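Local coordinates for protein exodeoxyribonuclease (Neisseria meningitidis, PDB 2JC5) that probably cleaves the phosphodiester backbone of DNA at apurinic or apyrimidinic sites during repair, using magnesium or manganese ions, at residues Trp150-Gln155 with Pro173-Trp178; Asn156-Asn161 with Gly217-Tyr222. All blocks are in the same frame, centred on the assembly; numbering follows the deposited sequence. Where two conformers were deposited one is given.

Contact 1: residues Trp150-Gln155 with Pro173-Trp178. With BCN (bicine), chain C.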
ATOM      1  N   TRP A 150       2.051  -4.648  -1.660  1.00  5.41           N
ATOM      2  CA  TRP A 150       3.388  -5.179  -1.883  1.00  6.24           C
ATOM      3  C   TRP A 150       3.343  -6.482  -2.658  1.00  5.82           C
ATOM      4  O   TRP A 150       4.391  -6.985  -3.051  1.00  6.77           O
ATOM      5  CB  TRP A 150       4.126  -5.379  -0.557  1.00  7.61           C
ATOM      6  CG  TRP A 150       4.442  -4.096   0.175  1.00  7.86           C
ATOM      7  CD1 TRP A 150       3.553  -3.160   0.618  1.00  8.39           C
ATOM      8  CD2 TRP A 150       5.735  -3.626   0.561  1.00  6.93           C
ATOM      9  NE1 TRP A 150       4.215  -2.131   1.245  1.00  8.59           N
ATOM     10  CE2 TRP A 150       5.556  -2.405   1.244  1.00  7.15           C
ATOM     11  CE3 TRP A 150       7.032  -4.127   0.416  1.00  7.76           C
ATOM     12  CZ2 TRP A 150       6.622  -1.675   1.749  1.00  8.99           C
ATOM     13  CZ3 TRP A 150       8.083  -3.404   0.945  1.00  8.73           C
ATOM     14  CH2 TRP A 150       7.870  -2.197   1.586  1.00  8.49           C
ATOM     15  N   ASN A 151       2.152  -7.050  -2.838  1.00  5.41           N
ATOM     16  CA  ASN A 151       1.970  -8.242  -3.682  1.00  5.34           C
ATOM     17  C   ASN A 151       2.793  -9.441  -3.213  1.00  6.33           C
ATOM     18  O   ASN A 151       3.067 -10.364  -3.982  1.00  7.31           O
ATOM     19  CB  ASN A 151       2.228  -7.896  -5.164  1.00  4.51           C
ATOM     20  CG  ASN A 151       0.976  -7.482  -5.911  1.00  6.81           C
ATOM     21  OD1 ASN A 151       0.980  -6.505  -6.676  1.00 11.20           O
ATOM     22  ND2 ASN A 151      -0.086  -8.217  -5.715  1.00  5.82           N
ATOM     23  N   ILE A 152       3.096  -9.474  -1.912  1.00  4.94           N
ATOM     24  CA  ILE A 152       3.824 -10.604  -1.313  1.00  6.04           C
ATOM     25  C   ILE A 152       3.217 -10.871   0.066  1.00  5.61           C
ATOM     26  O   ILE A 152       3.068  -9.939   0.846  1.00  6.25           O
ATOM     27  CB  ILE A 152       5.317 -10.314  -1.135  1.00  6.80           C
ATOM     28  CG1 ILE A 152       5.991 -10.017  -2.479  1.00  7.88           C
ATOM     29  CG2 ILE A 152       6.006 -11.493  -0.457  1.00  6.70           C
ATOM     30  CD1 ILE A 152       7.363  -9.371  -2.313  1.00  8.50           C
ATOM     31  N   ALA A 153       2.851 -12.124   0.329  1.00  6.72           N
ATOM     32  CA  ALA A 153       2.494 -12.607   1.665  1.00  6.13           C
ATOM     33  C   ALA A 153       3.760 -13.197   2.286  1.00  7.14           C
ATOM     34  O   ALA A 153       4.474 -13.965   1.640  1.00  7.08           O
ATOM     35  CB  ALA A 153       1.379 -13.656   1.590  1.00  6.81           C
ATOM     36  N   HIS A 154       4.012 -12.876   3.553  1.00  6.69           N
ATOM     37  CA  HIS A 154       5.309 -13.192   4.149  1.00  6.57           C
ATOM     38  C   HIS A 154       5.415 -14.626   4.687  1.00  7.59           C
ATOM     39  O   HIS A 154       6.341 -15.352   4.325  1.00  8.91           O
ATOM     40  CB  HIS A 154       5.601 -12.160   5.239  1.00  7.91           C
ATOM     41  CG  HIS A 154       6.943 -12.289   5.881  1.00  8.10           C
ATOM     42  ND1 HIS A 154       7.205 -11.754   7.125  1.00  8.78           N
ATOM     43  CD2 HIS A 154       8.064 -12.945   5.503  1.00  9.27           C
ATOM     44  CE1 HIS A 154       8.457 -12.038   7.460  1.00  9.56           C
ATOM     45  NE2 HIS A 154       8.998 -12.763   6.497  1.00  9.44           N
ATOM     46  N   GLN A 155       4.465 -15.024   5.527  1.00  6.56           N
ATOM     47  CA  GLN A 155       4.509 -16.281   6.278  0.50  7.02           C
ATOM     48  C   GLN A 155       3.226 -17.065   6.057  1.00  7.17           C
ATOM     49  O   GLN A 155       2.278 -16.534   5.496  1.00  7.64           O
ATOM     50  CB  GLN A 155       4.637 -15.981   7.774  0.50  7.62           C
ATOM     51  CG  GLN A 155       5.839 -15.138   8.153  0.50  8.46           C
ATOM     52  CD  GLN A 155       6.021 -15.062   9.653  0.50  8.01           C
ATOM     53  OE1 GLN A 155       5.368 -14.271  10.335  0.50  8.59           O
ATOM     54  NE2 GLN A 155       6.897 -15.902  10.179  0.50  8.92           N
ATOM     55  N   PRO A 173       9.355 -18.546  -2.513  1.00  9.55           N
ATOM     56  CA  PRO A 173      10.402 -18.482  -1.508  1.00 10.34           C
ATOM     57  C   PRO A 173      11.253 -17.222  -1.584  1.00  9.80           C
ATOM     58  O   PRO A 173      11.524 -16.605  -0.562  1.00 11.30           O
ATOM     59  CB  PRO A 173      11.239 -19.731  -1.802  1.00 10.83           C
ATOM     60  CG  PRO A 173      10.303 -20.660  -2.415  1.00 11.66           C
ATOM     61  CD  PRO A 173       9.311 -19.850  -3.191  1.00 11.18           C
ATOM     62  N   GLU A 174      11.627 -16.809  -2.793  1.00  9.96           N
ATOM     63  CA  GLU A 174      12.498 -15.654  -2.973  0.50 11.19           C
ATOM     64  C   GLU A 174      11.793 -14.361  -2.568  1.00 10.77           C
ATOM     65  O   GLU A 174      12.409 -13.442  -2.031  1.00 11.29           O
ATOM     66  CB  GLU A 174      12.980 -15.551  -4.431  0.50 12.79           C
ATOM     67  CG  GLU A 174      13.936 -16.667  -4.895  0.50 14.90           C
ATOM     68  CD  GLU A 174      13.219 -17.907  -5.421  0.50 16.30           C
ATOM     69  OE1 GLU A 174      12.070 -18.170  -5.004  0.50 16.87           O
ATOM     70  OE2 GLU A 174      13.805 -18.628  -6.261  0.50 18.72           O
ATOM     71  N   GLU A 175      10.491 -14.306  -2.827  1.00  9.44           N
ATOM     72  CA  GLU A 175       9.695 -13.150  -2.460  1.00  8.32           C
ATOM     73  C   GLU A 175       9.528 -13.026  -0.952  1.00  7.70           C
ATOM     74  O   GLU A 175       9.653 -11.939  -0.390  1.00  7.15           O
ATOM     75  CB  GLU A 175       8.322 -13.259  -3.113  1.00  6.80           C
ATOM     76  CG  GLU A 175       8.344 -13.122  -4.621  1.00  7.89           C
ATOM     77  CD  GLU A 175       6.987 -13.348  -5.231  1.00  8.00           C
ATOM     78  OE1 GLU A 175       6.214 -14.154  -4.689  1.00  9.64           O
ATOM     79  OE2 GLU A 175       6.691 -12.728  -6.266  1.00  9.12           O
ATOM     80  N   ARG A 176       9.215 -14.143  -0.302  1.00  8.16           N
ATOM     81  CA  ARG A 176       9.042 -14.158   1.145  1.00  7.87           C
ATOM     82  C   ARG A 176      10.356 -13.786   1.829  1.00  8.96           C
ATOM     83  O   ARG A 176      10.371 -13.042   2.813  1.00  9.84           O
ATOM     84  CB  ARG A 176       8.604 -15.536   1.610  1.00  7.52           C
ATOM     85  CG  ARG A 176       7.288 -16.008   1.014  1.00  7.94           C
ATOM     86  CD  ARG A 176       7.040 -17.475   1.289  1.00  8.22           C
ATOM     87  NE  ARG A 176       6.929 -17.741   2.721  1.00  8.82           N
ATOM     88  CZ  ARG A 176       6.822 -18.953   3.259  1.00 10.55           C
ATOM     89  NH1 ARG A 176       6.803 -20.039   2.486  1.00 10.33           N
ATOM     90  NH2 ARG A 176       6.731 -19.072   4.575  1.00 10.91           N
ATOM     91  N   GLU A 177      11.455 -14.314   1.300  1.00  9.62           N
ATOM     92  CA  GLU A 177      12.782 -13.997   1.839  0.50  9.43           C
ATOM     93  C   GLU A 177      13.057 -12.502   1.743  1.00  8.99           C
ATOM     94  O   GLU A 177      13.631 -11.917   2.655  1.00  9.62           O
ATOM     95  CB  GLU A 177      13.895 -14.790   1.140  0.50 10.69           C
ATOM     96  CG  GLU A 177      15.287 -14.554   1.737  0.50 10.17           C
ATOM     97  N   TRP A 178      12.658 -11.896   0.632  1.00  8.33           N
ATOM     98  CA  TRP A 178      12.891 -10.482   0.397  1.00  8.89           C
ATOM     99  C   TRP A 178      12.144  -9.633   1.440  1.00  9.24           C
ATOM    100  O   TRP A 178      12.746  -8.743   2.057  1.00  9.83           O
ATOM    101  CB  TRP A 178      12.520 -10.110  -1.049  1.00  9.84           C
ATOM    102  CG  TRP A 178      12.851  -8.707  -1.405  1.00  9.32           C
ATOM    103  CD1 TRP A 178      14.029  -8.233  -1.928  1.00  9.16           C
ATOM    104  CD2 TRP A 178      11.994  -7.565  -1.255  1.00  8.67           C
ATOM    105  NE1 TRP A 178      13.954  -6.873  -2.096  1.00  9.70           N
ATOM    106  CE2 TRP A 178      12.721  -6.436  -1.701  1.00  9.35           C
ATOM    107  CE3 TRP A 178      10.683  -7.385  -0.788  1.00  9.36           C
ATOM    108  CZ2 TRP A 178      12.188  -5.152  -1.701  1.00  9.24           C
ATOM    109  CZ3 TRP A 178      10.154  -6.105  -0.788  1.00  9.29           C
ATOM    110  CH2 TRP A 178      10.910  -5.000  -1.236  1.00  9.64           C
TER
HETATM  111  N1  BCN C1261      -1.104 -11.975  -6.523  1.00 12.37           N
HETATM  112  C1  BCN C1261       0.275 -11.454  -6.373  1.00 10.47           C
HETATM  113  C2  BCN C1261       1.028 -11.402  -7.680  1.00  9.80           C
HETATM  114  O21 BCN C1261       2.177 -10.873  -7.677  1.00  8.85           O
HETATM  115  O22 BCN C1261       0.494 -11.872  -8.698  1.00 10.84           O
HETATM  116  C3  BCN C1261      -2.137 -10.945  -6.338  1.00 16.83           C
HETATM  117  C4  BCN C1261      -2.450 -10.311  -7.680  1.00 17.19           C
HETATM  118  O4  BCN C1261      -2.779 -11.290  -8.697  1.00 16.74           O
HETATM  119  C5  BCN C1261      -1.342 -13.140  -5.600  1.00 14.99           C
HETATM  120  C6  BCN C1261      -2.353 -14.108  -6.201  1.00 13.65           C
HETATM  121  O6  BCN C1261      -2.166 -14.271  -7.608  1.00 19.68           O
HETATM  122  O   HOH W   1       8.780 -16.677   5.581  1.00 37.74           O
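Arg176 meets the loop 150-155 because its chain bends at chi3, which sets NE beside the carbonyl of His154, while Trp178 has CG anti to the backbone N (chi1 -175°), on the side from which its indole can meet Trp150. NE donates to His154 O over 2.9 Å in a nearly straight bond; the oxygen lies at the guanidinium edge, near its plane, and the donor is tilted 35° from the carbonyl plane. A water also donates to His154 O, at 3.0 Å, and accepts weakly from Arg176 NH2. Arginine suits this partly exposed place, since its methylenes cover the loop backbone, CG lying 3.5 Å from Ala153 O, before the polar end bonds. Deeper in, the two indoles cross at about a right angle and meet edge to edge, Trp150 CZ3 being 3.8 Å from Trp178 CZ3. Between these ends Ile152 packs its CG2 3.9 Å from Glu175 CB, and its CD1 approaches Trp178 CE3 at 4.2 Å; a branched aliphatic residue can touch both helix and indole. The buried carboxylate of Glu175 accepts from Gly170 and Leu172 and forms a salt bridge with Lys123, which also bonds Asn151 O and bicine, so the pair positions a pocket residue. The loop, following strand 143-147, thus lies against the first turns of helix 173-184, with helix 117-139 packing on Trp150 and Trp178 and strand 217-225 on Trp150 and His154.

Contact 2: residues Asn156-Asn161 with Gly217-Tyr222. With BCN (bicine), chain C.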
ATOM      1  N   ASN A 156       3.178 -18.304   6.543  1.00  7.64           N
ATOM      2  CA  ASN A 156       1.991 -19.140   6.353  1.00  7.54           C
ATOM      3  C   ASN A 156       0.726 -18.477   6.890  1.00  8.17           C
ATOM      4  O   ASN A 156      -0.347 -18.577   6.286  1.00  8.41           O
ATOM      5  CB  ASN A 156       2.167 -20.505   7.021  1.00  9.06           C
ATOM      6  CG  ASN A 156       3.217 -21.358   6.361  1.00  9.64           C
ATOM      7  OD1 ASN A 156       3.668 -21.073   5.267  1.00 10.21           O
ATOM      8  ND2 ASN A 156       3.590 -22.441   7.032  1.00 11.51           N
ATOM      9  N   ILE A 157       0.862 -17.803   8.028  1.00  7.70           N
ATOM     10  CA  ILE A 157      -0.264 -17.106   8.651  1.00  8.13           C
ATOM     11  C   ILE A 157      -0.894 -16.031   7.753  1.00  8.35           C
ATOM     12  O   ILE A 157      -2.051 -15.652   7.932  1.00  8.03           O
ATOM     13  CB  ILE A 157       0.167 -16.473  10.000  1.00  9.67           C
ATOM     14  CG1 ILE A 157      -1.023 -15.950  10.796  1.00  9.96           C
ATOM     15  CG2 ILE A 157       1.210 -15.379   9.831  1.00 10.29           C
ATOM     16  CD1 ILE A 157      -0.695 -15.385  12.157  1.00 12.96           C
ATOM     17  N   ASP A 158      -0.124 -15.548   6.794  1.00  6.66           N
ATOM     18  CA  ASP A 158      -0.538 -14.424   5.952  1.00  6.27           C
ATOM     19  C   ASP A 158      -1.426 -14.790   4.757  1.00  6.55           C
ATOM     20  O   ASP A 158      -1.832 -13.910   4.006  1.00  6.49           O
ATOM     21  CB  ASP A 158       0.715 -13.678   5.499  1.00  5.94           C
ATOM     22  CG  ASP A 158       1.464 -13.074   6.657  1.00  7.41           C
ATOM     23  OD1 ASP A 158       0.806 -12.372   7.460  1.00  6.64           O
ATOM     24  OD2 ASP A 158       2.694 -13.289   6.765  1.00  8.61           O
ATOM     25  N   LEU A 159      -1.728 -16.072   4.563  1.00  6.51           N
ATOM     26  CA  LEU A 159      -2.712 -16.441   3.550  1.00  7.11           C
ATOM     27  C   LEU A 159      -3.433 -17.737   3.917  1.00  7.18           C
ATOM     28  O   LEU A 159      -2.926 -18.558   4.690  1.00  8.28           O
ATOM     29  CB  LEU A 159      -2.077 -16.503   2.157  1.00  7.69           C
ATOM     30  CG  LEU A 159      -1.157 -17.692   1.855  1.00  8.01           C
ATOM     31  CD1 LEU A 159      -0.843 -17.757   0.374  1.00  8.74           C
ATOM     32  CD2 LEU A 159       0.147 -17.633   2.674  1.00 10.27           C
ATOM     33  N   LYS A 160      -4.632 -17.893   3.366  1.00  7.24           N
ATOM     34  CA  LYS A 160      -5.483 -19.031   3.693  0.70  7.87           C
ATOM     35  C   LYS A 160      -4.866 -20.329   3.172  1.00  8.27           C
ATOM     36  O   LYS A 160      -4.786 -21.325   3.906  1.00  9.21           O
ATOM     37  CB  LYS A 160      -6.876 -18.832   3.098  0.70  7.75           C
ATOM     38  CG  LYS A 160      -7.830 -20.042   3.146  0.70  8.82           C
ATOM     39  CD  LYS A 160      -8.075 -20.592   4.545  0.70 11.46           C
ATOM     40  CE  LYS A 160      -8.871 -19.637   5.393  0.70 12.01           C
ATOM     41  NZ  LYS A 160      -9.277 -20.245   6.706  0.70 11.10           N
ATOM     42  N   ASN A 161      -4.449 -20.326   1.904  1.00  8.15           N
ATOM     43  CA  ASN A 161      -3.927 -21.554   1.280  1.00  9.48           C
ATOM     44  C   ASN A 161      -2.429 -21.451   1.095  1.00  9.62           C
ATOM     45  O   ASN A 161      -1.937 -21.267  -0.015  1.00 10.89           O
ATOM     46  CB  ASN A 161      -4.612 -21.806  -0.065  1.00 10.69           C
ATOM     47  CG  ASN A 161      -4.220 -23.129  -0.672  1.00 13.07           C
ATOM     48  OD1 ASN A 161      -3.529 -23.923  -0.038  1.00 14.71           O
ATOM     49  ND2 ASN A 161      -4.658 -23.371  -1.901  1.00 15.16           N
ATOM     50  N   GLY A 217      -8.165 -15.600   1.553  1.00  6.71           N
ATOM     51  CA  GLY A 217      -7.509 -14.315   1.565  1.00  5.81           C
ATOM     52  C   GLY A 217      -6.002 -14.375   1.636  1.00  6.14           C
ATOM     53  O   GLY A 217      -5.396 -15.410   1.964  1.00  6.17           O
ATOM     54  N   TRP A 218      -5.408 -13.224   1.330  1.00  5.27           N
ATOM     55  CA  TRP A 218      -3.988 -13.018   1.455  1.00  4.79           C
ATOM     56  C   TRP A 218      -3.760 -11.670   2.109  1.00  4.95           C
ATOM     57  O   TRP A 218      -4.465 -10.709   1.795  1.00  5.38           O
ATOM     58  CB  TRP A 218      -3.307 -12.934   0.085  1.00  6.39           C
ATOM     59  CG  TRP A 218      -3.420 -14.097  -0.846  1.00  7.20           C
ATOM     60  CD1 TRP A 218      -4.558 -14.731  -1.276  1.00  7.50           C
ATOM     61  CD2 TRP A 218      -2.335 -14.686  -1.571  1.00  6.77           C
ATOM     62  NE1 TRP A 218      -4.231 -15.718  -2.176  1.00  8.12           N
ATOM     63  CE2 TRP A 218      -2.878 -15.701  -2.386  1.00  7.09           C
ATOM     64  CE3 TRP A 218      -0.947 -14.466  -1.591  1.00  7.12           C
ATOM     65  CZ2 TRP A 218      -2.086 -16.491  -3.212  1.00  8.01           C
ATOM     66  CZ3 TRP A 218      -0.170 -15.230  -2.426  1.00  7.27           C
ATOM     67  CH2 TRP A 218      -0.733 -16.244  -3.216  1.00  7.70           C
ATOM     68  N   ARG A 219      -2.748 -11.574   2.969  1.00  4.88           N
ATOM     69  CA  ARG A 219      -2.317 -10.282   3.488  1.00  4.87           C
ATOM     70  C   ARG A 219      -1.140  -9.801   2.631  1.00  5.47           C
ATOM     71  O   ARG A 219       0.015 -10.211   2.822  1.00  6.38           O
ATOM     72  CB  ARG A 219      -1.910 -10.371   4.957  1.00  5.71           C
ATOM     73  CG  ARG A 219      -1.627  -8.997   5.552  1.00  6.07           C
ATOM     74  CD  ARG A 219      -1.378  -9.092   7.017  1.00  6.38           C
ATOM     75  NE  ARG A 219      -0.095  -9.708   7.308  1.00  5.77           N
ATOM     76  CZ  ARG A 219       1.026  -9.039   7.552  1.00  6.91           C
ATOM     77  NH1 ARG A 219       1.039  -7.699   7.545  1.00  6.49           N
ATOM     78  NH2 ARG A 219       2.133  -9.722   7.814  1.00  7.28           N
ATOM     79  N   ILE A 220      -1.456  -8.974   1.639  1.00  4.83           N
ATOM     80  CA  ILE A 220      -0.452  -8.440   0.718  1.00  5.17           C
ATOM     81  C   ILE A 220      -0.314  -6.914   0.791  1.00  4.97           C
ATOM     82  O   ILE A 220       0.547  -6.352   0.115  1.00  5.33           O
ATOM     83  CB  ILE A 220      -0.687  -8.920  -0.730  1.00  5.07           C
ATOM     84  CG1 ILE A 220      -2.087  -8.532  -1.216  1.00  5.65           C
ATOM     85  CG2 ILE A 220      -0.442 -10.428  -0.832  1.00  6.80           C
ATOM     86  CD1 ILE A 220      -2.329  -8.816  -2.716  1.00  6.71           C
ATOM     87  N   ASP A 221      -1.152  -6.264   1.604  1.00  5.13           N
ATOM     88  CA  ASP A 221      -1.090  -4.827   1.842  1.00  4.58           C
ATOM     89  C   ASP A 221      -0.459  -4.614   3.200  1.00  4.51           C
ATOM     90  O   ASP A 221      -0.748  -5.358   4.144  1.00  6.37           O
ATOM     91  CB  ASP A 221      -2.487  -4.232   1.788  1.00  7.49           C
ATOM     92  CG  ASP A 221      -3.137  -4.418   0.424  1.00  7.29           C
ATOM     93  OD1 ASP A 221      -2.905  -3.565  -0.473  1.00  9.72           O
ATOM     94  OD2 ASP A 221      -3.879  -5.412   0.226  1.00  7.55           O
ATOM     95  N   TYR A 222       0.413  -3.623   3.285  1.00  5.53           N
ATOM     96  CA  TYR A 222       1.204  -3.370   4.490  1.00  5.91           C
ATOM     97  C   TYR A 222       1.304  -1.893   4.790  1.00  5.35           C
ATOM     98  O   TYR A 222       1.212  -1.054   3.895  1.00  7.35           O
ATOM     99  CB  TYR A 222       2.659  -3.826   4.323  1.00  7.59           C
ATOM    100  CG  TYR A 222       2.921  -5.272   4.066  1.00  7.49           C
ATOM    101  CD1 TYR A 222       2.721  -5.824   2.806  1.00  7.46           C
ATOM    102  CD2 TYR A 222       3.420  -6.095   5.063  1.00  7.71           C
ATOM    103  CE1 TYR A 222       2.971  -7.147   2.571  1.00  7.85           C
ATOM    104  CE2 TYR A 222       3.687  -7.419   4.820  1.00  7.61           C
ATOM    105  CZ  TYR A 222       3.473  -7.940   3.564  1.00  6.75           C
ATOM    106  OH  TYR A 222       3.773  -9.268   3.329  1.00  8.80           O
TER
HETATM  107  N1  BCN C1261      -1.104 -11.975  -6.523  1.00 12.37           N
HETATM  108  C1  BCN C1261       0.275 -11.454  -6.373  1.00 10.47           C
HETATM  109  C2  BCN C1261       1.028 -11.402  -7.680  1.00  9.80           C
HETATM  110  O21 BCN C1261       2.177 -10.873  -7.677  1.00  8.85           O
HETATM  111  O22 BCN C1261       0.494 -11.872  -8.698  1.00 10.84           O
HETATM  112  C3  BCN C1261      -2.137 -10.945  -6.338  1.00 16.83           C
HETATM  113  C4  BCN C1261      -2.450 -10.311  -7.680  1.00 17.19           C
HETATM  114  O4  BCN C1261      -2.779 -11.290  -8.697  1.00 16.74           O
HETATM  115  C5  BCN C1261      -1.342 -13.140  -5.600  1.00 14.99           C
HETATM  116  C6  BCN C1261      -2.353 -14.108  -6.201  1.00 13.65           C
HETATM  117  O6  BCN C1261      -2.166 -14.271  -7.608  1.00 19.68           O
HETATM  118  O   HOH W   2       3.688 -12.351   9.061  1.00  7.96           O
HETATM  119  O   HOH W   3      -4.909 -18.123   0.065  1.00  9.77           O
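Leu159 and Trp218 lie side by side at the tight centre of this contact, their backbones joined in a single beta bridge. Leu159 CG lies between the backbone N and the carbonyl carbon (chi1 73°), and CD1 sits over the six-membered ring, 3.7 Å from its centroid and only 4° off the normal, a CH-pi contact; bicine occupies the opposite face, its C6 3.8 Å from Trp218 CZ2. A broad, flat indole suits a wall with a leucine behind it and a ligand in front. On one flank of the bridge Arg219 N donates to Asp158 O (2.7 Å), and on the other Lys160 N to Gly217 O (3.0 Å). The buried pair Asp158 and Arg219 adds a salt bridge: NE, at 2.8 Å, and NH2 both reach OD1 from the same face of the carboxylate, above its plane. OD1 also pairs with Arg193, and Arg219 NH2 with Asp190. With two oxygens, aspartate can also serve the loop, its OD2 accepting from Gln155 N. The solvent side is looser: Lys160 is exposed, the end of its chain leading away from the strand, and a water accepts from Asn161 N while donating only weakly to Gly217 O. The 3-10 turn 156-158 and following loop thereby dock on the start of strand 217-225, with helix 191-195 touching Ile157 and Arg219.

How the contacts relate
Both contacts are mostly buried, each with an exposed margin, and they share one long loop between strand 143-147 and helix 173-184: contact 1 fixes its first part to the helix, contact 2 its next part to strand 217-225. Contact 1 relies mainly on apolar and aromatic packing with a single direct hydrogen bond, whereas contact 2 combines backbone pairing with a buried salt bridge. Two probable hydrogen bonds join them through strand 217-225, Ile152 O lying 2.7 Å from Tyr222 OH and Trp150 N 2.9 Å from Ile220 O. Asn151 and Trp218 both line the bicine pocket; Asn151, a probable transition-state stabiliser, and Asp221, probably important for catalysis, put both contacts close to the active site of this DNase I-like fold.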